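Local coordinates for protein 2-pyrone-4,6-dicarboxylic acid hydrolase, putative (Pseudomonas putida, PDB 2FFI) that probably acts as a 2-pyrone-4,6-dicarboxylate lactonase, a TIM-barrel hydrolase of the amidohydrolase family, although its precise role remains uncertain, at residues L10-I15 with F54-L59; D16-V21 with V58-S63; Y38-G43 with D236-Q241; G47-H52 with V246-A251; R230-S235 with D271-L276. All blocks are in the same frame, centred on the assembly; numbering follows the deposited sequence.

Contact 1. Residues L10-I15 with F54-L59; sequences LHLTAI and FSHGVL
A14 and I15 meet S55 and H56 where strands 15-16 and 56-57 pair in parallel, consistent with the first two strands of the TIM barrel. The backbone bonds gather on one acceptor: A14 O receives S55 N at 2.8 Å and H56 N at 3.1 Å, so two successive amides grip one carbonyl, and I15 is the bridge partner of H56.

Side-chain bonds carry the pairing back toward the N-terminus. S55 OG, turned between its own backbone N and carbonyl carbon (chi1 54°), accepts T13 N at 2.9 Å and, weakly, A14 N. H56 NE2 donates to L10 O at 3.3 Å, approaching from above the carbonyl plane.

The apolar contacts are few. L12 CD1 comes up to H56 CD2, the two side chains crossing at about a right angle, while I15 CG1 lies 3.8 Å from H56 CB and A14 CB 3.9 Å from F54 CD2. A leucine in place of H56 would probably leave both L10 O and Q82 O without their imidazole donor.

Because ND1 bonds to Q82 O as NE2 does to L10 O, the ring faces carbonyl oxygens with both nitrogens, which is likely to stabilise its protonated, cationic form.

Contact 2. Residues D16-V21 with V58-S63; sequences DSHAHV and VLVQPS. With PO4 (phosphate ion), chain C.
D16-V21 and V58-P62 run in the same general sense, their end-to-end directions 36° apart, and are tied by two backbone bonds: V58 N to D16 O at 2.8 Å and V60 N to A19 O at 2.6 Å.

Among the side chains, V58 packs its CG2 against S17 CA and D16 O, while H20 makes the polar contact. The CG of H20 is anti to the carbonyl carbon (chi1 -53°), and the ring donates through ND1 to V60 O at 2.9 Å, meeting that oxygen from well above the carbonyl plane. P62 CB lies 3.9 Å from the same H20 ND1, the two side chains sliding past each other in opposite directions. Held from behind in this way, the ring presents NE2 to a phosphate ion, making weak bonds to O1 at 2.8 Å and O4 at 3.0 Å. H18 rests on V60 instead: V60 CG2 sits over one face of the imidazole, 4.2 Å from its centroid, a CH-pi contact. Further along, V21 CG1 touches L59 CD2 at 3.6 Å.

H18-A19-H20 matches the His-X-His signature that follows the first barrel strand in amidohydrolases, and V60 O, bonded to H20 ND1, probably positions H20 from the second shell; the phosphate, likely from the crystallisation liquor, is also bonded to R110 and H167. Helix 42-51 packs Y45 against A19, V21 and L59, helix 70-78 covers L59 with L72, A75 and L76, and strand 108-110 brings R110 to H18, H20 and V60.

Contact 3. Residues Y38-G43 with D236-Q241; sequences YDAPLG and DWPHTQ
In Y38, chi1 54° sets CG between the backbone N and the carbonyl carbon, and from there the ring extends edge-on to P238 and T240; in W237, CG is anti to the backbone N (chi1 -176°). Y38 CE1 lies 3.6 Å from P238 CG, and both P238 CG and T240 CG2 sit near the plane of the phenol, beside OH. On the W237 indole, CH2 and CZ3 touch A40 CB, CH2 at 3.7 Å, and the same methyl lies 4.2 Å from P238 CG.

The W237-P238 peptide is cis, and within this segment it folds the proline back on the indole, with P238 CB 3.6 Å above the centre of the W237 ring. This loop follows strand 231-234 of the TIM barrel, on the rim that carries the phosphate pocket; the nearest atoms of the T240 side chain and the ion are about 4 Å apart. The partner segment leads into helix 42-51, with P41 as N-cap.

Beyond the two segments, Y38 OH hydrogen-bonds to E243 OE1, which also accepts Q241 N. An alanine in place of Y38 would probably open a gap beside P238 and T240 and deprive the E243 carboxylate of its phenol partner. W237 also meets the ring of Y45.

Contact 4. Residues G47-H52 with V246-A251; sequences GQLRAH and VSFGSA
F248 lays one side of its ring against Q48, L49 and H52, and the whole contact rests on van der Waals and ring contacts. Its tight part is the buried pair of F248 and L49, where L49 CD2 touches F248 CZ at 3.8 Å. Q48 CB lies 3.7 Å from F248 CD1, and Q48 O stands over one face of the ring, toward its rim.

The other side is only partly buried, and both Q48 and H52 remain partly exposed there. The Q48 chain, bent at chi2, slides past F248 with its amide near F248 CB. F248 CD2 lies over a face of the H52 imidazole, the two ring planes 41° apart. That imidazole is fixed by its own segment: CG is anti to the carbonyl carbon (chi1 -61°), and ND1 donates to Q48 O at 2.7 Å in the plane of the carbonyl. Its NE2 comes to 3.3 Å from G249 CA.

S247 and S250 begin the second helix with a capping box, S250 N bonding to S247 OG at 3.2 Å and S247 N to S250 OG at 2.9 Å. Helix-on-helix packing of this kind, with F248 and L49 both reaching D16 of strand 15-16, belongs to the outer helical layer of a TIM barrel.

Contact 5. Residues R230-S235 with D271-L276; sequences RLMWGS and DTARAL
M232, a selenomethionine, faces T272, A273 and L276 where the axes of strand 231-234 and helix segment 271-276 approach to 7.4 Å at a crossing of -98°, almost perpendicular. Its CB begins the contact, 4.0 Å from T272 CG2 and 4.3 Å from A273 CB. CG, turned between the backbone N and the carbonyl carbon (chi1 73°), comes up to the hydroxyl of S17, a residue of contact 2. SE follows in a roughly extended line and lies about 4.2 Å from L276 CD2, and the chain then bends at chi3 (105°). That bend carries CE to L276 CD2, 3.9 Å away, where the two side chains cross at about a right angle. The whole selenomethionine is buried, and F277 touches it as well.

Beside this apolar seam lies a single, weak polar link: T272 OG1 is 3.2 Å from L231 O, but A267 O competes for the same proton, so the bond is not settled. The T272 methyl, CG2, packs on the L231 backbone, 3.6 Å from L231 O.

Strand 231-234 pairs in parallel with strand 194-199, whose W195 touches R230 and L276 and whose K197 touches M232. L231 points away from helix 262-276 onto L219, L222 and E223 of helix 208-225, whereas A273 and R274 reach I15 of strand 15-16. Helix 262-276 thus lies across the place where the last strand of the barrel comes beside the first.

In the fold
The five contacts illustrate how a TIM barrel closes on itself. Contacts 1 and 2 share V58 and L59 and follow one pair of chain segments from the N-terminal end of the barrel strands to the pocket, their centres 13 Å apart, with H56 O joined to D16 N at 2.8 Å. Contact 2 lies nearest the chain's centre, about 7 Å away, and holds the phosphate. Contact 3, 9 Å from it between centres, adjoins the pocket through H20 N to W237 O. Contact 5 meets contact 2 where S235 OG bonds to D16 OD1 at 2.7 Å. Contact 4 lies on the outside, 17 Å from the chain's centre, yet F248 touches W233 and F54, binding contacts 1, 4 and 5 together.

Contact 1. Residues L10-I15 with F54-L59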
# COMPACT_ATOMS: atom_id res chain seq x y z
N LEU A 10 14.30 -6.09 -14.99
CA LEU A 10 14.14 -7.34 -15.80
C LEU A 10 13.85 -8.51 -14.86
O LEU A 10 12.69 -8.74 -14.50
CB LEU A 10 15.41 -7.62 -16.61
CG LEU A 10 15.28 -8.66 -17.72
CD1 LEU A 10 14.51 -8.07 -18.90
CD2 LEU A 10 16.65 -9.12 -18.18
N HIS A 11 14.89 -9.24 -14.47
CA HIS A 11 14.75 -10.40 -13.58
C HIS A 11 13.93 -10.13 -12.30
O HIS A 11 14.31 -9.31 -11.47
CB HIS A 11 16.14 -10.93 -13.18
CG HIS A 11 16.83 -11.72 -14.25
ND1 HIS A 11 16.54 -13.05 -14.49
CD2 HIS A 11 17.79 -11.38 -15.14
CE1 HIS A 11 17.29 -13.48 -15.49
NE2 HIS A 11 18.06 -12.49 -15.90
N LEU A 12 12.82 -10.86 -12.17
CA LEU A 12 11.92 -10.73 -11.02
C LEU A 12 12.60 -11.32 -9.79
O LEU A 12 12.40 -12.49 -9.46
CB LEU A 12 10.60 -11.47 -11.29
CG LEU A 12 9.48 -11.50 -10.24
CD1 LEU A 12 8.85 -10.13 -10.08
CD2 LEU A 12 8.43 -12.49 -10.64
N THR A 13 13.39 -10.50 -9.11
CA THR A 13 14.11 -10.94 -7.92
C THR A 13 13.32 -10.65 -6.62
O THR A 13 13.27 -11.50 -5.73
CB THR A 13 15.49 -10.28 -7.89
OG1 THR A 13 16.26 -10.84 -6.82
CG2 THR A 13 15.36 -8.78 -7.69
N ALA A 14 12.72 -9.46 -6.52
CA ALA A 14 11.91 -9.10 -5.35
C ALA A 14 11.01 -7.91 -5.67
O ALA A 14 11.40 -7.04 -6.45
CB ALA A 14 12.79 -8.79 -4.15
N ILE A 15 9.82 -7.88 -5.07
CA ILE A 15 8.84 -6.82 -5.32
C ILE A 15 8.46 -5.92 -4.14
O ILE A 15 7.96 -6.40 -3.12
CB ILE A 15 7.51 -7.38 -5.86
CG1 ILE A 15 7.75 -8.24 -7.10
CG2 ILE A 15 6.57 -6.22 -6.18
CD1 ILE A 15 6.56 -9.12 -7.49
N PHE A 54 15.35 -5.54 -4.40
CA PHE A 54 14.09 -5.35 -5.13
C PHE A 54 14.25 -4.90 -6.58
O PHE A 54 14.98 -3.97 -6.87
CB PHE A 54 13.23 -4.35 -4.39
CG PHE A 54 13.25 -4.54 -2.92
CD1 PHE A 54 14.26 -3.97 -2.15
CD2 PHE A 54 12.31 -5.34 -2.30
CE1 PHE A 54 14.32 -4.21 -0.77
CE2 PHE A 54 12.36 -5.59 -0.94
CZ PHE A 54 13.37 -5.02 -0.17
N SER A 55 13.52 -5.56 -7.47
CA SER A 55 13.58 -5.29 -8.90
C SER A 55 12.29 -4.70 -9.47
O SER A 55 12.29 -4.05 -10.52
CB SER A 55 13.90 -6.59 -9.66
OG SER A 55 12.97 -7.63 -9.33
N HIS A 56 11.18 -4.95 -8.79
CA HIS A 56 9.88 -4.48 -9.24
C HIS A 56 9.25 -3.73 -8.09
O HIS A 56 9.56 -3.99 -6.92
CB HIS A 56 9.02 -5.67 -9.66
CG HIS A 56 9.48 -6.32 -10.93
ND1 HIS A 56 9.09 -5.87 -12.18
CD2 HIS A 56 10.32 -7.36 -11.16
CE1 HIS A 56 9.67 -6.60 -13.11
NE2 HIS A 56 10.42 -7.51 -12.52
N GLY A 57 8.36 -2.79 -8.40
CA GLY A 57 7.72 -2.01 -7.36
C GLY A 57 6.33 -1.56 -7.75
O GLY A 57 5.95 -1.64 -8.91
N VAL A 58 5.58 -1.09 -6.76
CA VAL A 58 4.22 -0.60 -6.93
C VAL A 58 4.13 0.88 -6.58
O VAL A 58 4.34 1.27 -5.43
CB VAL A 58 3.26 -1.37 -6.03
CG1 VAL A 58 1.85 -0.88 -6.24
CG2 VAL A 58 3.38 -2.85 -6.30
N LEU A 59 3.81 1.71 -7.56
CA LEU A 59 3.68 3.14 -7.32
C LEU A 59 2.28 3.43 -6.80
O LEU A 59 1.30 3.17 -7.47
CB LEU A 59 3.90 3.94 -8.61
CG LEU A 59 5.25 3.82 -9.32
CD1 LEU A 59 5.28 4.67 -10.58
CD2 LEU A 59 6.36 4.24 -8.35

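Contact 2. Residues D16-V21 with V58-S63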
# COMPACT_ATOMS: atom_id res chain seq x y z
N ASP A 16 8.67 -4.62 -4.31
CA ASP A 16 8.34 -3.61 -3.30
C ASP A 16 6.90 -3.14 -3.52
O ASP A 16 6.61 -2.53 -4.54
CB ASP A 16 9.28 -2.39 -3.42
CG ASP A 16 8.79 -1.17 -2.63
OD1 ASP A 16 9.42 -0.09 -2.76
OD2 ASP A 16 7.79 -1.29 -1.87
N SER A 17 6.00 -3.41 -2.58
CA SER A 17 4.63 -2.93 -2.75
C SER A 17 4.52 -1.62 -1.97
O SER A 17 5.13 -1.47 -0.92
CB SER A 17 3.61 -3.96 -2.23
OG SER A 17 3.78 -4.21 -0.85
N HIS A 18 3.78 -0.66 -2.49
CA HIS A 18 3.62 0.63 -1.80
C HIS A 18 4.84 1.56 -1.83
O HIS A 18 5.84 1.32 -1.17
CB HIS A 18 3.18 0.42 -0.35
CG HIS A 18 2.32 1.51 0.18
ND1 HIS A 18 2.81 2.77 0.48
CD2 HIS A 18 1.00 1.54 0.46
CE1 HIS A 18 1.82 3.53 0.92
NE2 HIS A 18 0.71 2.81 0.92
N ALA A 19 4.73 2.63 -2.59
CA ALA A 19 5.80 3.62 -2.73
C ALA A 19 5.25 4.82 -3.52
O ALA A 19 4.30 4.67 -4.28
CB ALA A 19 6.99 3.00 -3.45
N HIS A 20 5.85 5.99 -3.35
CA HIS A 20 5.39 7.19 -4.03
C HIS A 20 6.48 7.88 -4.84
O HIS A 20 7.66 7.77 -4.50
CB HIS A 20 4.86 8.20 -3.00
CG HIS A 20 3.83 7.64 -2.07
ND1 HIS A 20 2.59 7.22 -2.51
CD2 HIS A 20 3.88 7.36 -0.75
CE1 HIS A 20 1.93 6.70 -1.49
NE2 HIS A 20 2.69 6.77 -0.41
N VAL A 21 6.10 8.57 -5.91
CA VAL A 21 7.04 9.32 -6.72
C VAL A 21 6.34 10.62 -7.11
O VAL A 21 5.13 10.64 -7.29
CB VAL A 21 7.53 8.55 -8.02
CG1 VAL A 21 8.25 7.27 -7.62
CG2 VAL A 21 6.36 8.25 -8.97
N VAL A 58 5.58 -1.09 -6.76
CA VAL A 58 4.22 -0.60 -6.93
C VAL A 58 4.13 0.88 -6.58
O VAL A 58 4.34 1.27 -5.43
CB VAL A 58 3.26 -1.37 -6.03
CG1 VAL A 58 1.85 -0.88 -6.24
CG2 VAL A 58 3.38 -2.85 -6.30
N LEU A 59 3.81 1.71 -7.56
CA LEU A 59 3.68 3.14 -7.32
C LEU A 59 2.28 3.43 -6.80
O LEU A 59 1.30 3.17 -7.47
CB LEU A 59 3.90 3.94 -8.61
CG LEU A 59 5.25 3.82 -9.32
CD1 LEU A 59 5.28 4.67 -10.58
CD2 LEU A 59 6.36 4.24 -8.35
N VAL A 60 2.17 3.95 -5.60
CA VAL A 60 0.85 4.26 -5.11
C VAL A 60 0.68 5.76 -5.27
O VAL A 60 1.64 6.53 -5.15
CB VAL A 60 0.68 3.85 -3.64
CG1 VAL A 60 -0.62 4.39 -3.09
CG2 VAL A 60 0.68 2.32 -3.53
N GLN A 61 -0.54 6.17 -5.57
CA GLN A 61 -0.82 7.59 -5.74
C GLN A 61 -0.59 8.31 -4.41
O GLN A 61 -1.10 7.89 -3.36
CB GLN A 61 -2.27 7.78 -6.21
CG GLN A 61 -2.74 9.22 -6.22
CD GLN A 61 -2.04 10.06 -7.26
OE1 GLN A 61 -0.91 9.76 -7.67
NE2 GLN A 61 -2.70 11.14 -7.69
N PRO A 62 0.20 9.39 -4.42
CA PRO A 62 0.46 10.14 -3.18
C PRO A 62 -0.76 11.02 -2.86
O PRO A 62 -1.28 11.70 -3.74
CB PRO A 62 1.72 10.93 -3.52
CG PRO A 62 1.60 11.16 -4.99
CD PRO A 62 1.04 9.88 -5.54
N SER A 63 -1.21 11.01 -1.61
CA SER A 63 -2.38 11.81 -1.21
C SER A 63 -2.44 13.24 -1.71
O SER A 63 -3.46 13.67 -2.25
CB SER A 63 -2.53 11.84 0.30
OG SER A 63 -2.76 10.55 0.82
P PO4 C . 1.49 6.80 2.78
O1 PO4 C . 0.72 6.70 1.51
O2 PO4 C . 0.76 7.64 3.75
O3 PO4 C . 1.67 5.44 3.35
O4 PO4 C . 2.82 7.40 2.49

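Contact 3. Residues Y38-G43 with D236-Q241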
# COMPACT_ATOMS: atom_id res chain seq x y z
N TYR A 38 10.58 18.23 -1.24
CA TYR A 38 11.70 17.56 -1.89
C TYR A 38 11.20 16.87 -3.14
O TYR A 38 9.99 16.85 -3.43
CB TYR A 38 12.34 16.55 -0.95
CG TYR A 38 11.35 15.57 -0.39
CD1 TYR A 38 11.02 14.41 -1.08
CD2 TYR A 38 10.72 15.82 0.83
CE1 TYR A 38 10.08 13.51 -0.58
CE2 TYR A 38 9.78 14.94 1.34
CZ TYR A 38 9.46 13.79 0.63
OH TYR A 38 8.52 12.92 1.13
N ASP A 39 12.13 16.30 -3.90
CA ASP A 39 11.79 15.64 -5.15
C ASP A 39 11.97 14.14 -5.06
O ASP A 39 13.00 13.66 -4.57
CB ASP A 39 12.66 16.23 -6.27
CG ASP A 39 12.15 15.89 -7.65
OD1 ASP A 39 12.63 16.49 -8.63
OD2 ASP A 39 11.26 15.02 -7.74
N ALA A 40 10.97 13.39 -5.52
CA ALA A 40 11.01 11.92 -5.49
C ALA A 40 10.83 11.38 -6.90
O ALA A 40 9.89 10.65 -7.18
CB ALA A 40 9.91 11.39 -4.57
N PRO A 41 11.76 11.72 -7.81
CA PRO A 41 11.67 11.25 -9.20
C PRO A 41 11.76 9.73 -9.34
O PRO A 41 12.28 9.03 -8.47
CB PRO A 41 12.82 11.99 -9.87
CG PRO A 41 13.86 12.02 -8.81
CD PRO A 41 13.05 12.39 -7.56
N LEU A 42 11.26 9.22 -10.46
CA LEU A 42 11.27 7.79 -10.70
C LEU A 42 12.71 7.29 -10.57
O LEU A 42 12.98 6.30 -9.90
CB LEU A 42 10.74 7.50 -12.11
CG LEU A 42 9.71 6.39 -12.32
CD1 LEU A 42 9.72 6.05 -13.79
CD2 LEU A 42 10.04 5.15 -11.51
N GLY A 43 13.64 7.99 -11.20
CA GLY A 43 15.03 7.58 -11.15
C GLY A 43 15.53 7.30 -9.74
O GLY A 43 16.18 6.27 -9.48
N ASP A 236 7.39 2.13 1.48
CA ASP A 236 6.67 3.35 1.80
C ASP A 236 7.49 4.59 1.46
O ASP A 236 7.21 5.69 1.94
CB ASP A 236 6.29 3.40 3.28
CG ASP A 236 5.25 4.44 3.56
OD1 ASP A 236 5.14 4.89 4.72
OD2 ASP A 236 4.53 4.81 2.61
N TRP A 237 8.52 4.38 0.65
CA TRP A 237 9.42 5.45 0.22
C TRP A 237 8.57 6.51 -0.49
O TRP A 237 7.56 6.20 -1.10
CB TRP A 237 10.44 4.86 -0.75
CG TRP A 237 11.50 5.82 -1.21
CD1 TRP A 237 12.68 6.09 -0.59
CD2 TRP A 237 11.47 6.63 -2.39
NE1 TRP A 237 13.39 7.00 -1.30
CE2 TRP A 237 12.68 7.36 -2.41
CE3 TRP A 237 10.55 6.81 -3.42
CZ2 TRP A 237 12.99 8.26 -3.44
CZ3 TRP A 237 10.85 7.71 -4.45
CH2 TRP A 237 12.07 8.43 -4.44
N PRO A 238 8.99 7.79 -0.43
CA PRO A 238 10.19 8.29 0.24
C PRO A 238 10.01 8.48 1.74
O PRO A 238 10.78 9.19 2.39
CB PRO A 238 10.44 9.59 -0.49
CG PRO A 238 9.06 10.10 -0.68
CD PRO A 238 8.30 8.89 -1.14
N HIS A 239 8.99 7.82 2.29
CA HIS A 239 8.67 7.92 3.71
C HIS A 239 8.31 9.37 4.03
O HIS A 239 9.13 10.11 4.55
CB HIS A 239 9.87 7.48 4.56
CG HIS A 239 10.63 6.32 3.99
ND1 HIS A 239 11.68 6.48 3.11
CD2 HIS A 239 10.45 4.98 4.12
CE1 HIS A 239 12.11 5.29 2.72
NE2 HIS A 239 11.38 4.37 3.32
N THR A 240 7.08 9.78 3.70
CA THR A 240 6.65 11.15 3.96
C THR A 240 6.41 11.41 5.45
O THR A 240 5.88 10.55 6.15
CB THR A 240 5.37 11.53 3.12
OG1 THR A 240 4.43 10.47 3.19
CG2 THR A 240 5.73 11.81 1.65
N GLN A 241 6.82 12.59 5.91
CA GLN A 241 6.70 13.02 7.32
C GLN A 241 7.69 12.30 8.23
O GLN A 241 7.63 12.39 9.45
CB GLN A 241 5.25 12.83 7.82
CG GLN A 241 4.35 14.04 7.58
CD GLN A 241 2.92 13.68 7.21
OE1 GLN A 241 2.13 13.25 8.05
NE2 GLN A 241 2.58 13.84 5.93

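Contact 4. Residues G47-H52 with V246-A251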
# COMPACT_ATOMS: atom_id res chain seq x y z
N GLY A 47 16.60 3.70 -8.36
CA GLY A 47 17.96 3.52 -7.86
C GLY A 47 17.96 2.85 -6.49
O GLY A 47 18.66 1.87 -6.26
N GLN A 48 17.18 3.41 -5.58
CA GLN A 48 17.04 2.88 -4.25
C GLN A 48 16.58 1.44 -4.29
O GLN A 48 16.92 0.66 -3.41
CB GLN A 48 16.04 3.72 -3.48
CG GLN A 48 16.56 5.09 -3.15
CD GLN A 48 17.76 5.01 -2.23
OE1 GLN A 48 18.90 5.28 -2.63
NE2 GLN A 48 17.51 4.63 -0.98
N LEU A 49 15.78 1.09 -5.31
CA LEU A 49 15.28 -0.29 -5.45
C LEU A 49 16.42 -1.26 -5.77
O LEU A 49 16.65 -2.21 -5.03
CB LEU A 49 14.20 -0.42 -6.55
CG LEU A 49 12.70 -0.10 -6.40
CD1 LEU A 49 12.00 -0.48 -7.68
CD2 LEU A 49 12.09 -0.84 -5.23
N ARG A 50 17.13 -1.03 -6.88
CA ARG A 50 18.20 -1.94 -7.27
C ARG A 50 19.29 -1.98 -6.25
O ARG A 50 19.94 -3.01 -6.06
CB ARG A 50 18.80 -1.59 -8.63
CG ARG A 50 19.18 -0.14 -8.81
CD ARG A 50 20.16 0.01 -9.97
NE ARG A 50 19.87 -0.85 -11.11
CZ ARG A 50 18.84 -0.70 -11.94
NH1 ARG A 50 17.98 0.30 -11.76
NH2 ARG A 50 18.67 -1.54 -12.96
N ALA A 51 19.47 -0.86 -5.57
CA ALA A 51 20.50 -0.75 -4.57
C ALA A 51 20.22 -1.65 -3.38
O ALA A 51 21.14 -1.98 -2.64
CB ALA A 51 20.64 0.70 -4.13
N HIS A 52 18.97 -2.05 -3.19
CA HIS A 52 18.65 -2.91 -2.05
C HIS A 52 18.08 -4.28 -2.43
O HIS A 52 17.51 -4.97 -1.59
CB HIS A 52 17.69 -2.20 -1.08
CG HIS A 52 18.26 -0.94 -0.50
ND1 HIS A 52 18.47 0.19 -1.25
CD2 HIS A 52 18.71 -0.66 0.74
CE1 HIS A 52 19.04 1.12 -0.50
NE2 HIS A 52 19.20 0.62 0.71
N VAL A 246 13.84 8.15 8.36
CA VAL A 246 13.82 6.96 7.54
C VAL A 246 14.31 7.09 6.11
O VAL A 246 14.15 8.13 5.47
CB VAL A 246 12.38 6.39 7.48
CG1 VAL A 246 12.38 5.01 6.85
CG2 VAL A 246 11.78 6.35 8.88
N SER A 247 14.90 6.00 5.63
CA SER A 247 15.41 5.89 4.26
C SER A 247 15.14 4.47 3.79
O SER A 247 14.84 3.58 4.59
CB SER A 247 16.92 6.14 4.22
OG SER A 247 17.63 5.09 4.87
N PHE A 248 15.23 4.25 2.48
CA PHE A 248 14.98 2.92 1.94
C PHE A 248 15.81 1.89 2.71
O PHE A 248 15.31 0.84 3.12
CB PHE A 248 15.35 2.88 0.46
CG PHE A 248 14.51 1.92 -0.34
CD1 PHE A 248 13.48 2.38 -1.16
CD2 PHE A 248 14.72 0.56 -0.22
CE1 PHE A 248 12.67 1.47 -1.83
CE2 PHE A 248 13.92 -0.35 -0.88
CZ PHE A 248 12.90 0.10 -1.69
N GLY A 249 17.09 2.19 2.93
CA GLY A 249 17.92 1.27 3.68
C GLY A 249 17.47 1.04 5.12
O GLY A 249 17.45 -0.11 5.57
N SER A 250 17.11 2.11 5.84
CA SER A 250 16.67 1.96 7.22
C SER A 250 15.35 1.20 7.26
O SER A 250 15.01 0.59 8.27
CB SER A 250 16.50 3.33 7.90
OG SER A 250 15.26 3.94 7.62
N ALA A 251 14.61 1.22 6.16
CA ALA A 251 13.35 0.50 6.10
C ALA A 251 13.62 -1.00 5.92
O ALA A 251 12.99 -1.83 6.57
CB ALA A 251 12.51 1.04 4.95

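Contact 5. Residues R230-S235 with D271-L276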
# COMPACT_ATOMS: atom_id res chain seq x y z
N ARG A 230 -0.88 -13.63 2.11
CA ARG A 230 -1.71 -12.46 2.25
C ARG A 230 -0.99 -11.28 2.87
O ARG A 230 -1.58 -10.23 3.07
CB ARG A 230 -2.95 -12.79 3.07
CG ARG A 230 -3.95 -13.63 2.31
CD ARG A 230 -4.68 -12.81 1.29
NE ARG A 230 -5.55 -13.66 0.48
CZ ARG A 230 -5.11 -14.53 -0.42
NH1 ARG A 230 -5.97 -15.25 -1.11
NH2 ARG A 230 -3.82 -14.66 -0.64
N LEU A 231 0.29 -11.47 3.17
CA LEU A 231 1.10 -10.40 3.74
C LEU A 231 2.24 -10.03 2.80
O LEU A 231 2.94 -10.90 2.29
CB LEU A 231 1.66 -10.84 5.09
CG LEU A 231 0.66 -10.84 6.26
CD1 LEU A 231 -0.39 -11.88 6.01
CD2 LEU A 231 1.36 -11.15 7.58
N MSE A 232 2.42 -8.73 2.55
CA MSE A 232 3.48 -8.28 1.67
C MSE A 232 4.20 -7.07 2.25
O MSE A 232 3.59 -6.24 2.93
CB MSE A 232 2.93 -7.91 0.29
CG MSE A 232 2.15 -6.63 0.27
SE MSE A 232 0.85 -6.65 -1.15
CE MSE A 232 -0.70 -6.94 -0.06
N TRP A 233 5.50 -6.97 1.98
CA TRP A 233 6.29 -5.86 2.50
C TRP A 233 6.32 -4.63 1.61
O TRP A 233 6.41 -4.73 0.39
CB TRP A 233 7.74 -6.31 2.72
CG TRP A 233 8.65 -5.19 3.17
CD1 TRP A 233 8.90 -4.79 4.45
CD2 TRP A 233 9.45 -4.34 2.31
NE1 TRP A 233 9.81 -3.75 4.45
CE2 TRP A 233 10.17 -3.46 3.15
CE3 TRP A 233 9.63 -4.24 0.92
CZ2 TRP A 233 11.05 -2.50 2.66
CZ3 TRP A 233 10.51 -3.28 0.42
CH2 TRP A 233 11.21 -2.42 1.29
N GLY A 234 6.27 -3.47 2.25
CA GLY A 234 6.33 -2.21 1.51
C GLY A 234 7.44 -1.32 2.06
O GLY A 234 7.77 -1.41 3.23
N SER A 235 8.03 -0.47 1.23
CA SER A 235 9.07 0.40 1.74
C SER A 235 8.43 1.71 2.20
O SER A 235 8.86 2.33 3.18
CB SER A 235 10.10 0.69 0.65
OG SER A 235 9.51 1.33 -0.47
N ASP A 271 6.49 -13.51 -3.64
CA ASP A 271 5.31 -14.34 -3.86
C ASP A 271 3.98 -13.63 -3.74
O ASP A 271 3.27 -13.49 -4.74
CB ASP A 271 5.36 -15.55 -2.94
CG ASP A 271 6.37 -16.60 -3.40
OD1 ASP A 271 7.22 -16.25 -4.25
OD2 ASP A 271 6.30 -17.76 -2.91
N THR A 272 3.64 -13.17 -2.54
CA THR A 272 2.39 -12.46 -2.35
C THR A 272 2.20 -11.28 -3.30
O THR A 272 1.28 -11.29 -4.11
CB THR A 272 2.27 -11.95 -0.91
OG1 THR A 272 2.38 -13.05 -0.01
CG2 THR A 272 0.92 -11.28 -0.69
N ALA A 273 3.06 -10.28 -3.22
CA ALA A 273 2.87 -9.14 -4.10
C ALA A 273 2.82 -9.56 -5.56
O ALA A 273 2.10 -8.96 -6.35
CB ALA A 273 3.97 -8.13 -3.89
N ARG A 274 3.58 -10.60 -5.92
CA ARG A 274 3.60 -11.07 -7.31
C ARG A 274 2.24 -11.59 -7.79
O ARG A 274 1.93 -11.54 -8.98
CB ARG A 274 4.65 -12.18 -7.48
CG ARG A 274 4.64 -12.87 -8.84
CD ARG A 274 5.83 -13.79 -8.95
NE ARG A 274 5.84 -14.73 -7.83
CZ ARG A 274 4.88 -15.61 -7.59
NH1 ARG A 274 4.96 -16.43 -6.55
NH2 ARG A 274 3.83 -15.67 -8.41
N ALA A 275 1.44 -12.11 -6.87
CA ALA A 275 0.13 -12.61 -7.22
C ALA A 275 -0.86 -11.45 -7.35
O ALA A 275 -1.41 -11.22 -8.43
CB ALA A 275 -0.35 -13.60 -6.18
N LEU A 276 -1.07 -10.71 -6.26
CA LEU A 276 -2.00 -9.58 -6.25
C LEU A 276 -1.81 -8.59 -7.39
O LEU A 276 -2.78 -8.09 -7.95
CB LEU A 276 -1.90 -8.83 -4.92
CG LEU A 276 -3.04 -7.88 -4.59
CD1 LEU A 276 -4.27 -8.73 -4.30
CD2 LEU A 276 -2.70 -7.01 -3.40